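Local atomic coordinates of HD domain-containing protein (Aquifex aeolicus, PDB entry 2HEK), a protein that binds zinc and, at sites away from the metal, GDP, and may act as a dGTPase of the HD-domain family. Residues A[149-153]-A[191-196]. Residues are numbered along the deposited sequence; the frame is centred on the assembly and turned at random.
Sequences LLSEI and VYENKV
E152 and V196 are joined by a hydrogen bond from helix to strand: V196 N donates to E152 OE1 at 2.9 Å, nearly straight at 167° and arriving almost in line with the carboxylate's C-O bond. The E152 chain runs extended beyond CG, carrying OE1 up to the K195 backbone, where it lies 3.4 Å from K195 CA. Beside this polar link, L149 packs its CD1 branch against V196 CG2 at 3.7 Å and V191 CG1 at 3.9 Å, crossing both valines at about a right angle. With L149 CG anti to the backbone N (chi1 172°), the leucine fork reaches the two strands of the hairpin at once. I153 CG1 adds a further touch on V196 CG2 at 4.0 Å. The type I' turn Y192 to K195, closed by backbone bonds between those two residues, joins the strands, and V191 and V196 both point toward the helix; L69 of helix 51-69 touches both valines. With an alanine in place of E152, V196 N would probably lose this acceptor, leaving mainly apolar contacts between hairpin and helix. One directional carboxylate bond to a backbone N-H, flanked by apolar packing, thus joins the hairpin 189-199 to HD-domain helix 145-155.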
ATOM      1  N   LEU A 149     -18.331 -29.480   4.291  1.00 36.68           N
ATOM      2  CA  LEU A 149     -17.114 -28.748   4.666  1.00 38.64           C
ATOM      3  C   LEU A 149     -16.443 -28.133   3.428  1.00 39.07           C
ATOM      4  O   LEU A 149     -16.034 -26.967   3.441  1.00 36.20           O
ATOM      5  CB  LEU A 149     -16.106 -29.657   5.409  1.00 37.98           C
ATOM      6  CG  LEU A 149     -14.710 -29.096   5.703  1.00 39.72           C
ATOM      7  CD1 LEU A 149     -14.786 -27.876   6.656  1.00 43.32           C
ATOM      8  CD2 LEU A 149     -13.787 -30.154   6.295  1.00 40.19           C
ATOM      9  N   LEU A 150     -16.306 -28.936   2.372  1.00 33.84           N
ATOM     10  CA  LEU A 150     -15.598 -28.496   1.189  1.00 33.79           C
ATOM     11  C   LEU A 150     -16.367 -27.386   0.525  1.00 31.81           C
ATOM     12  O   LEU A 150     -15.761 -26.406   0.076  1.00 32.21           O
ATOM     13  CB  LEU A 150     -15.335 -29.677   0.202  1.00 35.53           C
ATOM     14  CG  LEU A 150     -14.393 -30.789   0.703  1.00 36.56           C
ATOM     15  CD1 LEU A 150     -14.127 -31.822  -0.395  1.00 37.81           C
ATOM     16  CD2 LEU A 150     -13.053 -30.181   1.174  1.00 39.56           C
ATOM     17  N   SER A 151     -17.699 -27.522   0.489  1.00 25.82           N
ATOM     18  CA  SER A 151     -18.548 -26.513  -0.121  1.00 29.64           C
ATOM     19  C   SER A 151     -18.487 -25.183   0.648  1.00 32.88           C
ATOM     20  O   SER A 151     -18.490 -24.114   0.027  1.00 31.17           O
ATOM     21  CB  SER A 151     -19.985 -26.997  -0.183  1.00 31.16           C
ATOM     22  OG  SER A 151     -20.730 -26.107  -0.975  1.00 34.75           O
ATOM     23  N   GLU A 152     -18.405 -25.262   1.985  1.00 34.21           N
ATOM     24  CA  GLU A 152     -18.246 -24.077   2.864  1.00 34.94           C
ATOM     25  C   GLU A 152     -16.964 -23.302   2.538  1.00 33.10           C
ATOM     26  O   GLU A 152     -16.941 -22.068   2.620  1.00 30.84           O
ATOM     27  CB  GLU A 152     -18.184 -24.484   4.341  1.00 38.07           C
ATOM     28  CG  GLU A 152     -19.529 -24.787   4.954  1.00 41.17           C
ATOM     29  CD  GLU A 152     -19.469 -25.202   6.442  1.00 44.76           C
ATOM     30  OE1 GLU A 152     -18.385 -25.241   7.078  1.00 47.38           O
ATOM     31  OE2 GLU A 152     -20.549 -25.532   6.968  1.00 51.93           O
ATOM     32  N   ILE A 153     -15.907 -24.033   2.183  1.00 31.51           N
ATOM     33  CA  ILE A 153     -14.632 -23.404   1.854  1.00 32.20           C
ATOM     34  C   ILE A 153     -14.788 -22.420   0.679  1.00 30.37           C
ATOM     35  O   ILE A 153     -14.161 -21.364   0.665  1.00 33.59           O
ATOM     36  CB  ILE A 153     -13.516 -24.446   1.617  1.00 31.80           C
ATOM     37  CG1 ILE A 153     -13.162 -25.145   2.948  1.00 32.77           C
ATOM     38  CG2 ILE A 153     -12.259 -23.797   0.908  1.00 30.45           C
ATOM     39  CD1 ILE A 153     -12.148 -26.318   2.810  1.00 32.21           C
ATOM     40  N   VAL A 191     -11.255 -25.841  11.352  1.00 39.11           N
ATOM     41  CA  VAL A 191     -12.365 -26.808  11.209  1.00 43.03           C
ATOM     42  C   VAL A 191     -12.760 -27.381  12.589  1.00 43.74           C
ATOM     43  O   VAL A 191     -11.929 -27.969  13.314  1.00 42.22           O
ATOM     44  CB  VAL A 191     -11.971 -27.988  10.302  1.00 45.07           C
ATOM     45  CG1 VAL A 191     -13.156 -28.916  10.069  1.00 46.69           C
ATOM     46  CG2 VAL A 191     -11.398 -27.480   8.982  1.00 46.58           C
ATOM     47  N   TYR A 192     -14.014 -27.214  12.956  1.00 44.68           N
ATOM     48  CA  TYR A 192     -14.487 -27.741  14.228  1.00 51.39           C
ATOM     49  C   TYR A 192     -15.874 -28.308  14.017  1.00 54.41           C
ATOM     50  O   TYR A 192     -16.744 -27.646  13.429  1.00 51.86           O
ATOM     51  CB  TYR A 192     -14.423 -26.663  15.310  1.00 58.95           C
ATOM     52  CG  TYR A 192     -14.668 -27.184  16.708  1.00 55.19           C
ATOM     53  CD1 TYR A 192     -13.613 -27.629  17.496  1.00 59.53           C
ATOM     54  CD2 TYR A 192     -15.945 -27.232  17.242  1.00 58.81           C
ATOM     55  CE1 TYR A 192     -13.827 -28.106  18.773  1.00 61.83           C
ATOM     56  CE2 TYR A 192     -16.170 -27.708  18.520  1.00 60.97           C
ATOM     57  CZ  TYR A 192     -15.108 -28.143  19.281  1.00 57.19           C
ATOM     58  OH  TYR A 192     -15.330 -28.637  20.545  1.00 20.00           O
ATOM     59  N   GLU A 193     -16.089 -29.528  14.501  1.00 57.91           N
ATOM     60  CA  GLU A 193     -17.390 -30.183  14.326  1.00 65.21           C
ATOM     61  C   GLU A 193     -17.779 -30.117  12.851  1.00 57.69           C
ATOM     62  O   GLU A 193     -18.923 -29.821  12.500  1.00 57.29           O
ATOM     63  CB  GLU A 193     -18.465 -29.494  15.180  1.00 63.79           C
ATOM     64  CG  GLU A 193     -18.463 -29.822  16.682  1.00 70.08           C
ATOM     65  CD  GLU A 193     -19.464 -28.955  17.455  1.00 66.66           C
ATOM     66  OE1 GLU A 193     -20.437 -28.453  16.818  1.00 74.36           O
ATOM     67  OE2 GLU A 193     -19.277 -28.764  18.686  1.00 73.80           O
ATOM     68  N   ASN A 194     -16.801 -30.356  11.989  1.00 57.81           N
ATOM     69  CA  ASN A 194     -17.000 -30.307  10.545  1.00 61.04           C
ATOM     70  C   ASN A 194     -17.500 -28.968   9.942  1.00 59.24           C
ATOM     71  O   ASN A 194     -18.049 -28.944   8.836  1.00 58.58           O
ATOM     72  CB  ASN A 194     -17.905 -31.465  10.115  1.00 64.46           C
ATOM     73  CG  ASN A 194     -17.595 -31.942   8.734  1.00 66.30           C
ATOM     74  OD1 ASN A 194     -18.405 -31.773   7.825  1.00 69.61           O
ATOM     75  ND2 ASN A 194     -16.400 -32.510   8.548  1.00 66.30           N
ATOM     76  N   LYS A 195     -17.311 -27.864  10.664  1.00 56.65           N
ATOM     77  CA  LYS A 195     -17.613 -26.535  10.116  1.00 54.23           C
ATOM     78  C   LYS A 195     -16.319 -25.749   9.975  1.00 49.24           C
ATOM     79  O   LYS A 195     -15.359 -25.989  10.730  1.00 43.96           O
ATOM     80  CB  LYS A 195     -18.546 -25.746  11.034  1.00 59.90           C
ATOM     81  CG  LYS A 195     -19.921 -26.336  11.260  1.00 66.23           C
ATOM     82  CD  LYS A 195     -20.598 -25.628  12.435  1.00 71.42           C
ATOM     83  CE  LYS A 195     -21.407 -26.605  13.306  1.00 75.87           C
ATOM     84  NZ  LYS A 195     -22.571 -27.221  12.584  1.00 79.11           N
ATOM     85  N   VAL A 196     -16.293 -24.809   9.023  1.00 45.00           N
ATOM     86  CA  VAL A 196     -15.248 -23.776   8.980  1.00 41.48           C
ATOM     87  C   VAL A 196     -15.628 -22.717  10.011  1.00 38.34           C
ATOM     88  O   VAL A 196     -16.706 -22.128   9.943  1.00 38.34           O
ATOM     89  CB  VAL A 196     -15.107 -23.126   7.568  1.00 40.36           C
ATOM     90  CG1 VAL A 196     -14.006 -22.014   7.578  1.00 39.27           C
ATOM     91  CG2 VAL A 196     -14.769 -24.182   6.511  1.00 40.40           C
TER